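Diguanylate cyclase with PAS/PAC sensor (Marinobacter aquaeolei, PDB 3H9W) probably makes cyclic di-GMP from two GTP molecules through its GGDEF domain, the chain here being the N-terminal PAS sensor domain. Local coordinates at residues G28-Q31 against G32-K35; P46-Q49 against E50-V53; V89-D92 against S93-E97. All coordinates share one frame; numbering follows the deposited sequence.

Contact 1. Residues G28-Q31 against G32-K35; sequences GWPQ and GSWK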
loop_
_atom_site.group_PDB
_atom_site.type_symbol
_atom_site.label_atom_id
_atom_site.label_comp_id
_atom_site.label_asym_id
_atom_site.label_seq_id
_atom_site.Cartn_x
_atom_site.Cartn_y
_atom_site.Cartn_z
ATOM N N GLY A 28 12.240 13.814 -7.574
ATOM C CA GLY A 28 12.481 15.033 -8.328
ATOM C C GLY A 28 11.698 15.315 -9.602
ATOM O O GLY A 28 11.412 16.475 -9.902
ATOM N N TRP A 29 11.358 14.288 -10.370
ATOM C CA TRP A 29 10.620 14.523 -11.606
ATOM C C TRP A 29 9.283 15.171 -11.265
ATOM O O TRP A 29 8.701 14.882 -10.224
ATOM C CB TRP A 29 10.351 13.204 -12.345
ATOM C CG TRP A 29 11.533 12.278 -12.468
ATOM C CD1 TRP A 29 11.894 11.291 -11.600
ATOM C CD2 TRP A 29 12.482 12.234 -13.546
ATOM N NE1 TRP A 29 13.008 10.625 -12.075
ATOM C CE2 TRP A 29 13.388 11.187 -13.266
ATOM C CE3 TRP A 29 12.651 12.977 -14.722
ATOM C CZ2 TRP A 29 14.450 10.862 -14.117
ATOM C CZ3 TRP A 29 13.708 12.656 -15.573
ATOM C CH2 TRP A 29 14.594 11.604 -15.264
ATOM N N PRO A 30 8.783 16.066 -12.134
ATOM C CA PRO A 30 7.494 16.706 -11.851
ATOM C C PRO A 30 6.437 15.619 -11.666
ATOM O O PRO A 30 6.427 14.633 -12.398
ATOM C CB PRO A 30 7.238 17.542 -13.106
ATOM C CG PRO A 30 8.620 17.886 -13.569
ATOM C CD PRO A 30 9.367 16.584 -13.386
ATOM N N GLN A 31 5.563 15.793 -10.686
ATOM C CA GLN A 31 4.517 14.815 -10.435
ATOM C C GLN A 31 3.744 14.507 -11.715
ATOM O O GLN A 31 3.445 13.348 -12.013
ATOM C CB GLN A 31 3.561 15.333 -9.356
ATOM C CG GLN A 31 2.307 14.491 -9.159
ATOM C CD GLN A 31 1.375 15.076 -8.114
ATOM O OE1 GLN A 31 1.395 16.279 -7.854
ATOM N NE2 GLN A 31 0.542 14.228 -7.518
ATOM N N GLY A 32 3.440 15.544 -12.486
ATOM C CA GLY A 32 2.688 15.345 -13.714
ATOM C C GLY A 32 3.411 14.575 -14.807
ATOM O O GLY A 32 2.794 14.198 -15.806
ATOM N N SER A 33 4.709 14.336 -14.624
ATOM C CA SER A 33 5.514 13.620 -15.617
ATOM C C SER A 33 5.321 12.105 -15.576
ATOM O O SER A 33 5.729 11.394 -16.496
ATOM C CB SER A 33 7.000 13.927 -15.418
ATOM O OG SER A 33 7.497 13.242 -14.278
ATOM N N TRP A 34 4.719 11.606 -14.505
ATOM C CA TRP A 34 4.481 10.174 -14.387
ATOM C C TRP A 34 3.208 9.833 -15.145
ATOM O O TRP A 34 2.124 9.791 -14.570
ATOM C CB TRP A 34 4.361 9.786 -12.913
ATOM C CG TRP A 34 5.653 9.942 -12.173
ATOM C CD1 TRP A 34 6.182 11.099 -11.673
ATOM C CD2 TRP A 34 6.606 8.912 -11.898
ATOM N NE1 TRP A 34 7.413 10.851 -11.101
ATOM C CE2 TRP A 34 7.696 9.515 -11.225
ATOM C CE3 TRP A 34 6.650 7.535 -12.157
ATOM C CZ2 TRP A 34 8.816 8.782 -10.800
ATOM C CZ3 TRP A 34 7.760 6.807 -11.736
ATOM C CH2 TRP A 34 8.830 7.434 -11.066
ATOM N N LYS A 35 3.357 9.592 -16.447
ATOM C CA LYS A 35 2.233 9.289 -17.331
ATOM C C LYS A 35 1.861 7.814 -17.466
ATOM O O LYS A 35 0.677 7.474 -17.485
ATOM C CB LYS A 35 2.514 9.868 -18.723
ATOM C CG LYS A 35 2.525 11.389 -18.771
ATOM C CD LYS A 35 1.119 11.943 -18.598
ATOM C CE LYS A 35 1.102 13.456 -18.690
ATOM N NZ LYS A 35 -0.255 14.001 -18.425
HETATM O O HOH W 1 9.079 12.369 -9.395
#

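Contact 2. Residues P46-Q49 against E50-V53; sequences PEDQ and EWVV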
loop_
_atom_site.group_PDB
_atom_site.type_symbol
_atom_site.label_atom_id
_atom_site.label_comp_id
_atom_site.label_asym_id
_atom_site.label_seq_id
_atom_site.Cartn_x
_atom_site.Cartn_y
_atom_site.Cartn_z
ATOM N N PRO A 46 19.703 0.532 -14.282
ATOM C CA PRO A 46 19.822 -0.438 -15.377
ATOM C C PRO A 46 19.848 -1.914 -14.975
ATOM O O PRO A 46 19.303 -2.756 -15.685
ATOM C CB PRO A 46 21.108 -0.001 -16.097
ATOM C CG PRO A 46 21.904 0.670 -15.017
ATOM C CD PRO A 46 20.841 1.471 -14.293
ATOM N N GLU A 47 20.469 -2.233 -13.844
ATOM C CA GLU A 47 20.536 -3.620 -13.405
ATOM C C GLU A 47 19.215 -4.083 -12.797
ATOM O O GLU A 47 18.982 -5.280 -12.630
ATOM C CB GLU A 47 21.676 -3.821 -12.396
ATOM C CG GLU A 47 23.062 -3.484 -12.958
ATOM C CD GLU A 47 24.199 -3.975 -12.080
ATOM O OE1 GLU A 47 23.999 -4.120 -10.854
ATOM O OE2 GLU A 47 25.306 -4.201 -12.612
ATOM N N ASP A 48 18.350 -3.132 -12.459
ATOM C CA ASP A 48 17.058 -3.475 -11.890
ATOM C C ASP A 48 16.018 -3.576 -12.998
ATOM O O ASP A 48 15.098 -4.398 -12.932
ATOM C CB ASP A 48 16.642 -2.451 -10.826
ATOM C CG ASP A 48 17.352 -2.674 -9.513
ATOM O OD1 ASP A 48 17.559 -3.858 -9.150
ATOM O OD2 ASP A 48 17.691 -1.690 -8.823
ATOM N N GLN A 49 16.167 -2.753 -14.029
ATOM C CA GLN A 49 15.232 -2.799 -15.146
ATOM C C GLN A 49 15.320 -4.203 -15.726
ATOM O O GLN A 49 14.368 -4.699 -16.308
ATOM C CB GLN A 49 15.625 -1.785 -16.221
ATOM C CG GLN A 49 15.691 -0.344 -15.753
ATOM C CD GLN A 49 16.241 0.574 -16.830
ATOM O OE1 GLN A 49 17.322 0.330 -17.369
ATOM N NE2 GLN A 49 15.505 1.632 -17.146
ATOM N N GLU A 50 16.481 -4.831 -15.539
ATOM C CA GLU A 50 16.755 -6.180 -16.040
ATOM C C GLU A 50 15.888 -7.291 -15.449
ATOM O O GLU A 50 15.891 -8.415 -15.960
ATOM C CB GLU A 50 18.233 -6.531 -15.816
ATOM C CG GLU A 50 19.169 -6.077 -16.936
ATOM C CD GLU A 50 20.648 -6.266 -16.607
ATOM O OE1 GLU A 50 21.014 -7.299 -16.004
ATOM O OE2 GLU A 50 21.451 -5.380 -16.969
ATOM N N TRP A 51 15.140 -6.996 -14.388
ATOM C CA TRP A 51 14.313 -8.032 -13.777
ATOM C C TRP A 51 12.977 -7.557 -13.225
ATOM O O TRP A 51 11.987 -8.286 -13.272
ATOM C CB TRP A 51 15.097 -8.729 -12.660
ATOM C CG TRP A 51 15.286 -7.908 -11.414
ATOM C CD1 TRP A 51 16.339 -7.087 -11.112
ATOM C CD2 TRP A 51 14.392 -7.842 -10.295
ATOM N NE1 TRP A 51 16.155 -6.518 -9.866
ATOM C CE2 TRP A 51 14.969 -6.966 -9.345
ATOM C CE3 TRP A 51 13.159 -8.441 -10.001
ATOM C CZ2 TRP A 51 14.351 -6.672 -8.124
ATOM C CZ3 TRP A 51 12.545 -8.149 -8.784
ATOM C CH2 TRP A 51 13.145 -7.271 -7.860
ATOM N N VAL A 52 12.951 -6.336 -12.704
ATOM C CA VAL A 52 11.734 -5.784 -12.110
ATOM C C VAL A 52 10.555 -5.702 -13.078
ATOM O O VAL A 52 9.439 -6.097 -12.746
ATOM C CB VAL A 52 11.999 -4.381 -11.523
ATOM C CG1 VAL A 52 10.689 -3.761 -11.031
ATOM C CG2 VAL A 52 12.997 -4.484 -10.370
ATOM N N VAL A 53 10.802 -5.185 -14.273
ATOM C CA VAL A 53 9.743 -5.062 -15.257
ATOM C C VAL A 53 9.122 -6.421 -15.581
ATOM O O VAL A 53 7.903 -6.585 -15.514
ATOM C CB VAL A 53 10.278 -4.399 -16.547
ATOM C CG1 VAL A 53 9.148 -4.210 -17.550
ATOM C CG2 VAL A 53 10.909 -3.058 -16.205
HETATM O O HOH W 2 20.692 -7.317 -13.188
#

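Contact 3. Residues V89-D92 against S93-E97; sequences VRDD and SGEVE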
loop_
_atom_site.group_PDB
_atom_site.type_symbol
_atom_site.label_atom_id
_atom_site.label_comp_id
_atom_site.label_asym_id
_atom_site.label_seq_id
_atom_site.Cartn_x
_atom_site.Cartn_y
_atom_site.Cartn_z
ATOM N N VAL A 89 -6.266 -5.537 -8.997
ATOM C CA VAL A 89 -7.723 -5.449 -8.942
ATOM C C VAL A 89 -8.358 -6.058 -10.192
ATOM O O VAL A 89 -7.929 -5.777 -11.311
ATOM C CB VAL A 89 -8.185 -3.983 -8.839
ATOM C CG1 VAL A 89 -9.699 -3.915 -8.667
ATOM C CG2 VAL A 89 -7.476 -3.297 -7.686
ATOM N N ARG A 90 -9.380 -6.886 -9.992
ATOM C CA ARG A 90 -10.086 -7.531 -11.098
ATOM C C ARG A 90 -11.486 -6.944 -11.228
ATOM O O ARG A 90 -12.083 -6.532 -10.233
ATOM C CB ARG A 90 -10.183 -9.039 -10.857
ATOM C CG ARG A 90 -8.843 -9.735 -10.847
ATOM C CD ARG A 90 -8.970 -11.227 -10.607
ATOM N NE ARG A 90 -7.675 -11.879 -10.749
ATOM C CZ ARG A 90 -7.471 -13.186 -10.636
ATOM N NH1 ARG A 90 -8.484 -14.002 -10.370
ATOM N NH2 ARG A 90 -6.249 -13.680 -10.799
ATOM N N ASP A 91 -12.004 -6.905 -12.454
ATOM C CA ASP A 91 -13.337 -6.363 -12.704
ATOM C C ASP A 91 -14.412 -7.415 -12.467
ATOM O O ASP A 91 -14.111 -8.551 -12.099
ATOM C CB ASP A 91 -13.453 -5.833 -14.139
ATOM C CG ASP A 91 -13.225 -6.910 -15.184
ATOM O OD1 ASP A 91 -13.612 -8.071 -14.941
ATOM O OD2 ASP A 91 -12.670 -6.590 -16.256
ATOM N N ASP A 92 -15.665 -7.034 -12.698
ATOM C CA ASP A 92 -16.799 -7.933 -12.497
ATOM C C ASP A 92 -16.736 -9.236 -13.281
ATOM O O ASP A 92 -17.333 -10.231 -12.873
ATOM C CB ASP A 92 -18.111 -7.214 -12.823
ATOM C CG ASP A 92 -18.415 -6.093 -11.851
ATOM O OD1 ASP A 92 -18.150 -6.268 -10.642
ATOM O OD2 ASP A 92 -18.929 -5.043 -12.290
ATOM N N SER A 93 -16.025 -9.240 -14.405
ATOM C CA SER A 93 -15.917 -10.454 -15.205
ATOM C C SER A 93 -14.708 -11.293 -14.801
ATOM O O SER A 93 -14.434 -12.338 -15.395
ATOM C CB SER A 93 -15.846 -10.110 -16.695
ATOM O OG SER A 93 -14.740 -9.277 -16.978
ATOM N N GLY A 94 -13.984 -10.830 -13.787
ATOM C CA GLY A 94 -12.827 -11.567 -13.311
ATOM C C GLY A 94 -11.518 -11.262 -14.013
ATOM O O GLY A 94 -10.520 -11.944 -13.781
ATOM N N GLU A 95 -11.510 -10.247 -14.869
ATOM C CA GLU A 95 -10.294 -9.887 -15.583
ATOM C C GLU A 95 -9.553 -8.745 -14.895
ATOM O O GLU A 95 -10.168 -7.887 -14.259
ATOM C CB GLU A 95 -10.618 -9.493 -17.024
ATOM C CG GLU A 95 -11.338 -10.576 -17.811
ATOM C CD GLU A 95 -10.833 -10.692 -19.238
ATOM O OE1 GLU A 95 -11.458 -11.423 -20.038
ATOM O OE2 GLU A 95 -9.804 -10.058 -19.557
ATOM N N VAL A 96 -8.229 -8.749 -15.019
ATOM C CA VAL A 96 -7.392 -7.710 -14.420
ATOM C C VAL A 96 -7.847 -6.349 -14.937
ATOM O O VAL A 96 -7.920 -6.124 -16.145
ATOM C CB VAL A 96 -5.906 -7.925 -14.777
ATOM C CG1 VAL A 96 -5.059 -6.802 -14.193
ATOM C CG2 VAL A 96 -5.439 -9.274 -14.242
ATOM N N GLU A 97 -8.143 -5.441 -14.017
ATOM C CA GLU A 97 -8.627 -4.119 -14.379
ATOM C C GLU A 97 -7.665 -2.990 -14.021
ATOM O O GLU A 97 -7.553 -2.002 -14.746
ATOM C CB GLU A 97 -9.977 -3.889 -13.703
ATOM C CG GLU A 97 -10.592 -2.525 -13.917
ATOM C CD GLU A 97 -11.993 -2.451 -13.348
ATOM O OE1 GLU A 97 -12.160 -2.778 -12.153
ATOM O OE2 GLU A 97 -12.923 -2.069 -14.092
#

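Contact 1. Residues G28-Q31 against G32-K35
W34 turns one edge of its indole to the carbonyl oxygens of P30 and Q31. At its root CB lies 3.8 Å from Q31 O. Its chi1 of -67° sets CG beside the backbone N, and this turns the five-membered ring toward the turn: CD1 is 3.6 Å from P30 O, and both P30 O and Q31 O lie at the ring edge. Further out, NE1 gives its hydrogen to a water at 2.8 Å, which in turn donates to W29 O. At the far end W34 CZ2 comes within 4.1 Å of W29 CD1, the indoles of W29 and W34 crossing at nearly a right angle. The turn beneath is a short 3-10 segment in the connection between helices 22-27 and 37-42 of the PAS fold, with W34 N bonded to Q31 O and W34 itself the centre of an inverse gamma turn. With an alanine here, the bridging water would probably lose the N-H that it accepts and W29 the indole that crosses it. P30 O is gripped twice by S33, from the backbone N at 2.8 Å and, in the carbonyl plane, from OG at 2.6 Å. R43 bonds S33 OG and makes cation-pi contacts with both indoles.

Contact 2. Residues P46-Q49 against E50-V53
The indole of W51 is met on one face by V52 and D48 and at its edge by E47. CG2 of V52 sits 3.3 Å above the plane of the W51 ring, over its centre, and D48 O lies over the same face, nearer the five-membered ring, 3.5 Å from W51 CD1. E47 O approaches the edge close to the ring plane, also at CD1. The D48 carboxylate runs alongside the indole, pointing the same way, but is turned 78° from it. From this position its OD1 receives W51 NE1 on the anti side at 3.1 Å, the acceptor tilted somewhat out of the indole plane. The indole comes back over this turn because W51 CG is placed between the backbone N and the carbonyl carbon (chi1 73°).

D48 thus holds its partner by both side chain and main chain. D48 O accepts from W51 N at 3.0 Å, which comes from above the carbonyl plane, and from V52 N at 2.9 Å, nearly in line with the C=O bond. The first four residues form a weakly bonded helix, and these two bonds tie them into the turn that follows. One layer out, a water donates to both E47 O, at 2.7 Å, and E50 OE1, at 2.8 Å. The carboxylates of E47 and E50 come near without touching, and their like charges would probably disfavour a closer approach.

The second D48 oxygen, OD2, forms a salt bridge with R71 on strand 66-73, so one carboxylate joins the first turns of helix 46-61 to an outermost strand of the sheet. W51 packs on A68 and V52 on Y70 of the same strand, while V52 also meets W40, V53 touches A41 and Q49 NE2 bonds A41 O, all on helix 37-42.

Contact 3. Residues V89-D92 against S93-E97
D91 and S93 meet at the tip of the beta hairpin formed by strands 79-90 and 96-105, where a type I turn from D91 to G94 is followed by a G1 beta bulge. G94 N closes the turn on D91 O at 2.8 Å. Behind it, the bonds from D91 N to E95 O, at 2.8 Å, and from E97 N to V89 O, at 2.7 Å, flank the non-hydrogen-bonded pair R90-V96. G94 takes backbone angles at which a side chain would press on the preceding carbonyl oxygen, so the bulge calls for glycine.

Around this tight backbone the exposed side chains touch more lightly. R90 runs extended, its CD 3.6 Å from G94 O, and the carboxylate carbon CD of E97 rests 3.8 Å from D91 CB. The carboxylates of E95 and E97 each stand near that of D91 without touching it, and the like charges probably repel.

The dense spot inside the turn is the D91 carboxylate, brought over the loop by a chi1 of 61°. S93 N makes a weak bond to its OD1, and the same oxygen takes S93 OG at 2.6 Å and E95 N at 3.0 Å from opposite faces of the carboxylate plane.

Overall arrangement
The three contacts follow one another along the chain without overlapping, all within the PAS fold. Contact 1 lies in the connection between helices 22-27 and 37-42, contact 2 on the first turns of helix 46-61, and contact 3 at the tip of the hairpin joining strands 79-90 and 96-105. The centres of contact 1 and contact 2 are about 20 Å apart. Contact 3 is more remote, its centre about 28 Å from that of contact 1. Through L73 and R71, the loop after helix 22-27 and the start of helix 46-61 both bond to strand 66-73, an edge strand of the chain's five-stranded antiparallel sheet. Contact 3 instead closes two adjacent inner strands of that sheet.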